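Local coordinates for N-alpha-acetyltransferase 35, NatC auxiliary subunit (Saccharomyces cerevisiae, PDB 6YGC) that serves as the large auxiliary subunit of the NatC N-terminal acetyltransferase, which acetylates the N-terminal methionine of L-A virus Gag protein, at the interface of chains A and B. Numbering follows the deposited sequence. Chains: chain A, N-alpha-acetyltransferase 35, NatC auxiliary subunit; chain B, N-alpha-acetyltransferase 38, NatC auxiliary subunit.

The interface of chains A and B. Residues chain A 40-43, 46, 50-51, 53-54; chain B 29-30, 38, 55.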
ATOM      1  N   ILE A  40     -22.416  24.057 -17.118  1.00 64.23           N
ATOM      2  CA  ILE A  40     -21.808  22.971 -17.878  1.00 63.01           C
ATOM      3  C   ILE A  40     -22.931  22.115 -18.441  1.00 68.44           C
ATOM      4  O   ILE A  40     -23.758  21.595 -17.684  1.00 63.81           O
ATOM      5  CB  ILE A  40     -20.863  22.114 -17.019  1.00 60.10           C
ATOM      6  CG1 ILE A  40     -19.716  22.958 -16.464  1.00 63.85           C
ATOM      7  CG2 ILE A  40     -20.326  20.942 -17.831  1.00 59.14           C
ATOM      8  CD1 ILE A  40     -18.750  22.171 -15.608  1.00 56.67           C
ATOM      9  N   VAL A  41     -22.967  21.972 -19.762  1.00 70.90           N
ATOM     10  CA  VAL A  41     -23.963  21.125 -20.410  1.00 77.14           C
ATOM     11  C   VAL A  41     -23.490  19.682 -20.351  1.00 73.09           C
ATOM     12  O   VAL A  41     -22.374  19.364 -20.780  1.00 80.70           O
ATOM     13  CB  VAL A  41     -24.200  21.572 -21.859  1.00 70.43           C
ATOM     14  CG1 VAL A  41     -24.897  20.470 -22.642  1.00 72.89           C
ATOM     15  CG2 VAL A  41     -25.022  22.847 -21.889  1.00 76.30           C
ATOM     16  N   LYS A  42     -24.336  18.802 -19.822  1.00 77.09           N
ATOM     17  CA  LYS A  42     -23.976  17.400 -19.659  1.00 78.32           C
ATOM     18  C   LYS A  42     -25.244  16.587 -19.454  1.00 86.20           C
ATOM     19  O   LYS A  42     -26.335  17.132 -19.266  1.00 80.55           O
ATOM     20  CB  LYS A  42     -23.020  17.204 -18.478  1.00 60.60           C
ATOM     21  CG  LYS A  42     -23.676  17.453 -17.128  1.00 60.30           C
ATOM     22  CD  LYS A  42     -22.708  17.245 -15.979  1.00 60.38           C
ATOM     23  CE  LYS A  42     -23.380  17.527 -14.643  1.00 64.49           C
ATOM     24  NZ  LYS A  42     -24.550  16.637 -14.400  1.00 58.44           N
ATOM     25  N   ASP A  43     -25.085  15.270 -19.495  1.00 82.93           N
ATOM     26  CA  ASP A  43     -26.170  14.364 -19.147  1.00 85.16           C
ATOM     27  C   ASP A  43     -26.471  14.504 -17.661  1.00 85.22           C
ATOM     28  O   ASP A  43     -25.551  14.374 -16.841  1.00 92.43           O
ATOM     29  CB  ASP A  43     -25.785  12.924 -19.487  1.00 89.02           C
ATOM     30  CG  ASP A  43     -26.910  11.934 -19.238  1.00 95.46           C
ATOM     31  OD1 ASP A  43     -28.084  12.355 -19.174  1.00 96.84           O
ATOM     32  OD2 ASP A  43     -26.619  10.728 -19.099  1.00 99.17           O
ATOM     33  N   PHE A  46     -25.005  11.923 -15.528  1.00 93.45           N
ATOM     34  CA  PHE A  46     -23.552  11.832 -15.471  1.00 84.62           C
ATOM     35  C   PHE A  46     -22.999  12.630 -14.297  1.00 75.13           C
ATOM     36  O   PHE A  46     -23.367  13.790 -14.087  1.00 69.39           O
ATOM     37  CB  PHE A  46     -22.952  12.334 -16.784  1.00 83.31           C
ATOM     38  CG  PHE A  46     -21.452  12.260 -16.837  1.00 72.78           C
ATOM     39  CD1 PHE A  46     -20.812  11.052 -17.059  1.00 63.90           C
ATOM     40  CD2 PHE A  46     -20.684  13.402 -16.681  1.00 75.09           C
ATOM     41  CE1 PHE A  46     -19.433  10.983 -17.113  1.00 65.90           C
ATOM     42  CE2 PHE A  46     -19.305  13.340 -16.735  1.00 74.96           C
ATOM     43  CZ  PHE A  46     -18.678  12.128 -16.952  1.00 68.66           C
ATOM     44  N   GLU A  50     -16.646  11.622 -12.570  1.00 70.12           N
ATOM     45  CA  GLU A  50     -16.205  10.621 -13.532  1.00 72.59           C
ATOM     46  C   GLU A  50     -15.348  11.212 -14.645  1.00 62.59           C
ATOM     47  O   GLU A  50     -14.759  10.453 -15.421  1.00 62.56           O
ATOM     48  CB  GLU A  50     -17.424   9.907 -14.124  1.00 74.37           C
ATOM     49  CG  GLU A  50     -17.135   8.543 -14.730  1.00 80.47           C
ATOM     50  CD  GLU A  50     -18.398   7.816 -15.150  1.00 79.97           C
ATOM     51  OE1 GLU A  50     -19.479   8.146 -14.616  1.00 79.42           O
ATOM     52  OE2 GLU A  50     -18.312   6.919 -16.016  1.00 81.03           O
ATOM     53  N   GLY A  51     -15.258  12.536 -14.736  1.00 60.78           N
ATOM     54  CA  GLY A  51     -14.422  13.201 -15.710  1.00 58.71           C
ATOM     55  C   GLY A  51     -13.065  13.634 -15.203  1.00 58.93           C
ATOM     56  O   GLY A  51     -12.341  14.321 -15.934  1.00 68.74           O
ATOM     57  N   HIS A  53     -10.534  11.591 -14.477  1.00 64.68           N
ATOM     58  CA  HIS A  53      -9.529  10.749 -15.109  1.00 65.03           C
ATOM     59  C   HIS A  53      -9.392  11.024 -16.602  1.00 60.83           C
ATOM     60  O   HIS A  53      -8.902  10.163 -17.341  1.00 65.34           O
ATOM     61  CB  HIS A  53      -9.849   9.272 -14.875  1.00 70.05           C
ATOM     62  CG  HIS A  53     -11.263   8.898 -15.193  1.00 76.13           C
ATOM     63  ND1 HIS A  53     -11.668   8.512 -16.453  1.00 78.72           N
ATOM     64  CD2 HIS A  53     -12.368   8.847 -14.412  1.00 76.91           C
ATOM     65  CE1 HIS A  53     -12.960   8.240 -16.435  1.00 75.75           C
ATOM     66  NE2 HIS A  53     -13.410   8.436 -15.209  1.00 75.95           N
ATOM     67  N   SER A  54      -9.807  12.202 -17.057  1.00 60.45           N
ATOM     68  CA  SER A  54      -9.763  12.527 -18.472  1.00 59.87           C
ATOM     69  C   SER A  54      -8.360  12.944 -18.891  1.00 68.20           C
ATOM     70  O   SER A  54      -7.599  13.525 -18.111  1.00 66.39           O
ATOM     71  CB  SER A  54     -10.748  13.650 -18.795  1.00 56.48           C
ATOM     72  OG  SER A  54     -10.391  14.846 -18.123  1.00 58.28           O
TER
ATOM     73  N   VAL B  29     -19.727  14.001 -23.918  1.00 59.93           N
ATOM     74  CA  VAL B  29     -20.198  13.827 -22.553  1.00 59.64           C
ATOM     75  C   VAL B  29     -20.549  15.161 -21.903  1.00 62.89           C
ATOM     76  O   VAL B  29     -21.565  15.269 -21.213  1.00 75.23           O
ATOM     77  CB  VAL B  29     -19.161  13.060 -21.706  1.00 58.60           C
ATOM     78  CG1 VAL B  29     -19.676  12.860 -20.291  1.00 71.22           C
ATOM     79  CG2 VAL B  29     -18.831  11.724 -22.350  1.00 55.57           C
ATOM     80  N   ALA B  30     -19.725  16.187 -22.108  1.00 57.85           N
ATOM     81  CA  ALA B  30     -19.967  17.480 -21.488  1.00 55.79           C
ATOM     82  C   ALA B  30     -19.328  18.582 -22.319  1.00 59.46           C
ATOM     83  O   ALA B  30     -18.383  18.350 -23.077  1.00 55.58           O
ATOM     84  CB  ALA B  30     -19.436  17.525 -20.049  1.00 52.20           C
ATOM     85  N   LEU B  38     -15.573  17.309 -23.577  1.00 49.30           N
ATOM     86  CA  LEU B  38     -15.245  16.062 -22.896  1.00 47.93           C
ATOM     87  C   LEU B  38     -15.867  14.923 -23.686  1.00 55.80           C
ATOM     88  O   LEU B  38     -17.093  14.863 -23.833  1.00 56.78           O
ATOM     89  CB  LEU B  38     -15.754  16.062 -21.453  1.00 52.12           C
ATOM     90  CG  LEU B  38     -15.358  14.849 -20.608  1.00 46.52           C
ATOM     91  CD1 LEU B  38     -13.854  14.820 -20.387  1.00 55.51           C
ATOM     92  CD2 LEU B  38     -16.101  14.841 -19.279  1.00 46.69           C
ATOM     93  N   LEU B  55     -11.517   8.319 -22.218  1.00 60.34           N
ATOM     94  CA  LEU B  55     -12.078   9.630 -21.917  1.00 58.50           C
ATOM     95  C   LEU B  55     -11.013  10.697 -22.145  1.00 62.47           C
ATOM     96  O   LEU B  55      -9.974  10.693 -21.476  1.00 69.66           O
ATOM     97  CB  LEU B  55     -12.588   9.678 -20.477  1.00 56.10           C
ATOM     98  CG  LEU B  55     -13.288  10.965 -20.032  1.00 47.29           C
ATOM     99  CD1 LEU B  55     -14.673  11.076 -20.646  1.00 57.74           C
ATOM    100  CD2 LEU B  55     -13.370  11.037 -18.519  1.00 46.56           C
TER
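Chain B is an Sm-like (LSM) subunit of NatC, and the way chain A wraps its beta-sheet illustrates how an extended segment can be held by loose antiparallel strand pairing and apolar side-chain contacts. Strand A:40-42 runs antiparallel to strand B:23-32, with A:Lys42 bridged to B:Ala30. Of the side chains here, A:Lys42 can be followed from root to tip. Its CB rests 3.9 Å from the methyl CB of B:Ala30 and near the carbonyl O of B:Val29. CG occupies the crowded position between backbone N and carbonyl carbon (chi1 69°), and from there the chain runs extended through CD and CE, turning away from chain B. A bend at chi4 (60°) delivers the terminal amine NZ to the carbonyl O of A:Phe46, a hydrogen bond of 3.1 Å nearly along the C=O axis (164°), so the lysine ties the following loop back to its strand.

That loop presents A:Phe46. The side chains of A:Phe46 and B:Val29 cross at about a right angle, and the CG1 methyl of B:Val29 lies over the centre of one face of the ring, 3.5 Å from the centroid, a CH-pi contact. Farther along, B:Leu55 pushes its CD2 branch among A:Gly51, A:His53 and A:Ser54, reaching CE1 of A:His53 at 3.5 Å. A:Ser54 places its CB 3.7 Å from CD1 of B:Leu38, while its hydroxyl OG turns back to donate a hydrogen bond to the carbonyl O of A:Gly51 (3.0 Å), in the carbonyl plane.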